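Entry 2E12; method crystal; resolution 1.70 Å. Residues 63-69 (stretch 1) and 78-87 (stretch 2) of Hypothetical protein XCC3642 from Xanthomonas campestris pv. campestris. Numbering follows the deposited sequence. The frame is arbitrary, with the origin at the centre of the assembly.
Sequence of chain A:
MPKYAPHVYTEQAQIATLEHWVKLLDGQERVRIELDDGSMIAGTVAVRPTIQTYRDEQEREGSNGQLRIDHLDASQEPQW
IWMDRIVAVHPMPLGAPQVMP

Stretch 1, residues 63-69: SNGQLRI
Stretch 2 (78-87) PQWIWMDRIV

Two antiparallel strands of one chain, residues 63-69 and 79-82, pair here through a regular ladder of backbone hydrogen bonds, with two tryptophans covered by aliphatic side-chain segments on one face of the sheet and a small apolar cluster on the other. The strand axes approach to 4.6 Å, and their N-to-C directions differ by 156°. In register, Gln66 faces Trp82, Leu67 faces Ile81, Arg68 faces Trp80 and Ile69 faces Gln79.

The hydrogen-bonded pairs have their CA atoms 5.3 Å apart. At the first, Leu67 N donates to Ile81 O at 2.9 Å and Ile81 N to Leu67 O at 2.8 Å; at the second, Ile69 N reaches Gln79 O and Gln79 N reaches Ile69 O, both at 2.9 Å. The non-hydrogen-bonded pairs draw closer: Arg68 and Trp80, between those two, have CA atoms 4.4 Å apart, and Gln66 and Trp82, beyond Leu67 and Ile81, 4.7 Å. At Arg68 and Trp80, CA-H groups approach the carbonyls, as in Trp80 CA to Leu67 O and Arg68 CA to Gln79 O, each 3.2 Å. Most of the paired residues have phi between -135° and -113° and psi between 128° and 148°; Trp82 has a less extended phi of -85°.

On the face carrying Gln66, Arg68, Trp80 and Trp82, broad indoles meet flexible chains whose methylenes can lie flat on them. Trp82 (chi1 -70°, chi2 91°) receives Gln66 CG over one face, 3.5 Å from the centroid of its six-membered ring; Gln66 is m, then t, with chi3 72°. Trp80 (chi1 -76°, chi2 81°) likewise receives Arg68 CB, 3.7 Å from its six-membered-ring centroid and 10° off the normal. Arg68, t at chi1 and chi2, runs on along the indole, its CD 3.6 Å from Trp80 CZ2. Gln66 CB lies at the edge of the Trp80 ring, 3.9 Å from CE3, so Gln66 touches both tryptophans.

Leu67, on the opposite face with Ile69, Ile81 and Gln79, is buried. In its t, p rotamer it sets CB 4.0 Å from Met83 CG and CD2 4.1 Å from Ile86 CD1, where branched and flexible apolar chains pack without polar groups to satisfy. Met83 is m, t, p; Ile81 and Ile86 are both m, t, whereas Ile69 is m, m.

Beyond Trp82 the second stretch turns into a 3-10 segment, 83-85 (phi -65° to -89°, psi -19° to -6°). Ile86 N bonds to Met83 O at 3.1 Å, and a weak bond joins Arg85 N to Trp82 O at 3.3 Å. Pairing reaches into this turn, because Met83 N donates to Gly65 O at 2.9 Å and 172°. Glycine suits the site: an ideal CB on Gly65 would lie only 3.1 Å from Met83 SD. Asn64, t with chi2 -25°, folds back so that its OD1 accepts from Gly65 N at 2.7 Å, while its ND2 is hydrogen-bonded elsewhere in the structure.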

# COMPACT_ATOMS: atom_id res chain seq x y z
N SER A 63 1.89 -10.50 -9.69
CA SER A 63 0.81 -9.52 -9.71
C SER A 63 1.06 -8.32 -10.60
O SER A 63 2.19 -7.95 -10.88
CB SER A 63 0.52 -9.04 -8.29
OG SER A 63 0.01 -10.10 -7.50
N ASN A 64 -0.04 -7.71 -11.05
CA ASN A 64 -0.02 -6.53 -11.90
C ASN A 64 -1.48 -6.13 -12.17
O ASN A 64 -2.39 -6.74 -11.62
CB ASN A 64 0.67 -6.82 -13.23
CG ASN A 64 1.30 -5.59 -13.85
OD1 ASN A 64 0.87 -4.46 -13.59
ND2 ASN A 64 2.29 -5.79 -14.68
N GLY A 65 -1.68 -5.11 -13.00
CA GLY A 65 -3.03 -4.67 -13.31
C GLY A 65 -3.10 -3.81 -14.57
O GLY A 65 -2.10 -3.24 -15.01
N GLN A 66 -4.30 -3.71 -15.15
CA GLN A 66 -4.50 -2.93 -16.35
C GLN A 66 -5.48 -1.81 -16.08
O GLN A 66 -6.55 -2.04 -15.51
CB GLN A 66 -5.01 -3.83 -17.49
CG GLN A 66 -4.00 -4.91 -17.89
CD GLN A 66 -4.52 -5.84 -18.98
OE1 GLN A 66 -4.64 -5.45 -20.13
NE2 GLN A 66 -4.85 -7.07 -18.60
N LEU A 67 -5.10 -0.60 -16.50
CA LEU A 67 -5.90 0.61 -16.32
C LEU A 67 -6.30 1.20 -17.67
O LEU A 67 -5.49 1.27 -18.59
CB LEU A 67 -5.07 1.65 -15.56
CG LEU A 67 -5.60 3.07 -15.36
CD1 LEU A 67 -6.79 3.06 -14.43
CD2 LEU A 67 -4.50 3.94 -14.78
N ARG A 68 -7.57 1.58 -17.76
CA ARG A 68 -8.12 2.19 -18.97
C ARG A 68 -8.51 3.62 -18.62
O ARG A 68 -9.21 3.86 -17.63
CB ARG A 68 -9.36 1.43 -19.45
CG ARG A 68 -10.00 2.01 -20.71
CD ARG A 68 -11.35 1.35 -21.00
NE ARG A 68 -12.36 2.32 -21.39
CZ ARG A 68 -13.66 2.05 -21.53
NH1 ARG A 68 -14.12 0.82 -21.31
NH2 ARG A 68 -14.49 3.02 -21.85
N ILE A 69 -8.04 4.57 -19.42
CA ILE A 69 -8.33 5.98 -19.21
C ILE A 69 -9.03 6.46 -20.48
O ILE A 69 -8.57 6.17 -21.57
CB ILE A 69 -7.03 6.81 -19.03
CG1 ILE A 69 -6.18 6.20 -17.93
CG2 ILE A 69 -7.36 8.27 -18.69
CD1 ILE A 69 -6.90 6.10 -16.61
N PRO A 78 -9.39 5.84 -26.38
CA PRO A 78 -9.17 5.34 -25.02
C PRO A 78 -7.76 4.73 -24.91
O PRO A 78 -7.24 4.22 -25.90
CB PRO A 78 -10.29 4.32 -24.85
CG PRO A 78 -10.44 3.77 -26.26
CD PRO A 78 -10.41 5.04 -27.08
N GLN A 79 -7.16 4.77 -23.73
CA GLN A 79 -5.80 4.24 -23.55
C GLN A 79 -5.73 3.21 -22.43
O GLN A 79 -6.33 3.40 -21.38
CB GLN A 79 -4.84 5.40 -23.23
CG GLN A 79 -5.41 6.77 -23.52
CD GLN A 79 -4.51 7.59 -24.42
OE1 GLN A 79 -4.91 8.62 -24.96
NE2 GLN A 79 -3.27 7.13 -24.58
N TRP A 80 -5.00 2.12 -22.67
CA TRP A 80 -4.80 1.07 -21.68
C TRP A 80 -3.34 1.06 -21.28
O TRP A 80 -2.46 1.09 -22.15
CB TRP A 80 -5.17 -0.31 -22.24
CG TRP A 80 -6.64 -0.57 -22.33
CD1 TRP A 80 -7.48 -0.16 -23.33
CD2 TRP A 80 -7.44 -1.30 -21.41
NE1 TRP A 80 -8.76 -0.59 -23.07
CE2 TRP A 80 -8.76 -1.30 -21.90
CE3 TRP A 80 -7.17 -1.97 -20.20
CZ2 TRP A 80 -9.82 -1.93 -21.23
CZ3 TRP A 80 -8.22 -2.60 -19.53
CH2 TRP A 80 -9.52 -2.58 -20.05
N ILE A 81 -3.08 1.01 -19.98
CA ILE A 81 -1.71 1.01 -19.48
C ILE A 81 -1.55 -0.03 -18.38
O ILE A 81 -2.49 -0.32 -17.65
CB ILE A 81 -1.34 2.38 -18.88
CG1 ILE A 81 -1.44 3.47 -19.95
CG2 ILE A 81 0.05 2.34 -18.27
CD1 ILE A 81 -1.08 4.86 -19.45
N TRP A 82 -0.36 -0.62 -18.27
CA TRP A 82 -0.12 -1.58 -17.20
C TRP A 82 0.27 -0.71 -16.01
O TRP A 82 1.09 0.20 -16.13
CB TRP A 82 1.00 -2.56 -17.57
CG TRP A 82 0.59 -3.52 -18.64
CD1 TRP A 82 0.76 -3.37 -19.99
CD2 TRP A 82 -0.11 -4.76 -18.47
NE1 TRP A 82 0.19 -4.42 -20.66
CE2 TRP A 82 -0.35 -5.29 -19.75
CE3 TRP A 82 -0.57 -5.46 -17.35
CZ2 TRP A 82 -1.02 -6.50 -19.95
CZ3 TRP A 82 -1.25 -6.67 -17.54
CH2 TRP A 82 -1.47 -7.17 -18.84
N MET A 83 -0.33 -1.00 -14.85
CA MET A 83 -0.11 -0.20 -13.65
C MET A 83 1.28 -0.18 -13.00
O MET A 83 1.57 0.73 -12.23
CB MET A 83 -1.17 -0.57 -12.61
CG MET A 83 -2.54 0.03 -12.94
SD MET A 83 -3.93 -0.76 -12.10
CE MET A 83 -3.89 0.08 -10.51
N ASP A 84 2.14 -1.14 -13.31
CA ASP A 84 3.49 -1.13 -12.73
C ASP A 84 4.32 0.05 -13.26
O ASP A 84 5.43 0.30 -12.79
CB ASP A 84 4.23 -2.44 -13.02
CG ASP A 84 4.29 -2.77 -14.50
OD1 ASP A 84 5.11 -3.62 -14.89
OD2 ASP A 84 3.51 -2.18 -15.28
N ARG A 85 3.78 0.76 -14.24
CA ARG A 85 4.47 1.90 -14.84
C ARG A 85 4.18 3.22 -14.12
O ARG A 85 4.79 4.25 -14.43
CB ARG A 85 4.06 2.03 -16.31
CG ARG A 85 4.14 0.73 -17.12
CD ARG A 85 5.58 0.32 -17.44
NE ARG A 85 6.36 -0.03 -16.25
CZ ARG A 85 7.63 -0.45 -16.28
NH1 ARG A 85 8.26 -0.56 -17.44
NH2 ARG A 85 8.26 -0.74 -15.15
N ILE A 86 3.27 3.19 -13.16
CA ILE A 86 2.89 4.41 -12.42
C ILE A 86 3.81 4.81 -11.29
O ILE A 86 4.24 3.97 -10.50
CB ILE A 86 1.46 4.28 -11.85
CG1 ILE A 86 0.47 4.25 -13.01
CG2 ILE A 86 1.19 5.43 -10.86
CD1 ILE A 86 -0.97 3.98 -12.63
N VAL A 87 4.07 6.11 -11.19
CA VAL A 87 4.93 6.70 -10.17
C VAL A 87 4.17 7.64 -9.23
O VAL A 87 4.56 7.85 -8.08
CB VAL A 87 6.08 7.48 -10.84
CG1 VAL A 87 7.04 8.01 -9.80
CG2 VAL A 87 6.80 6.59 -11.82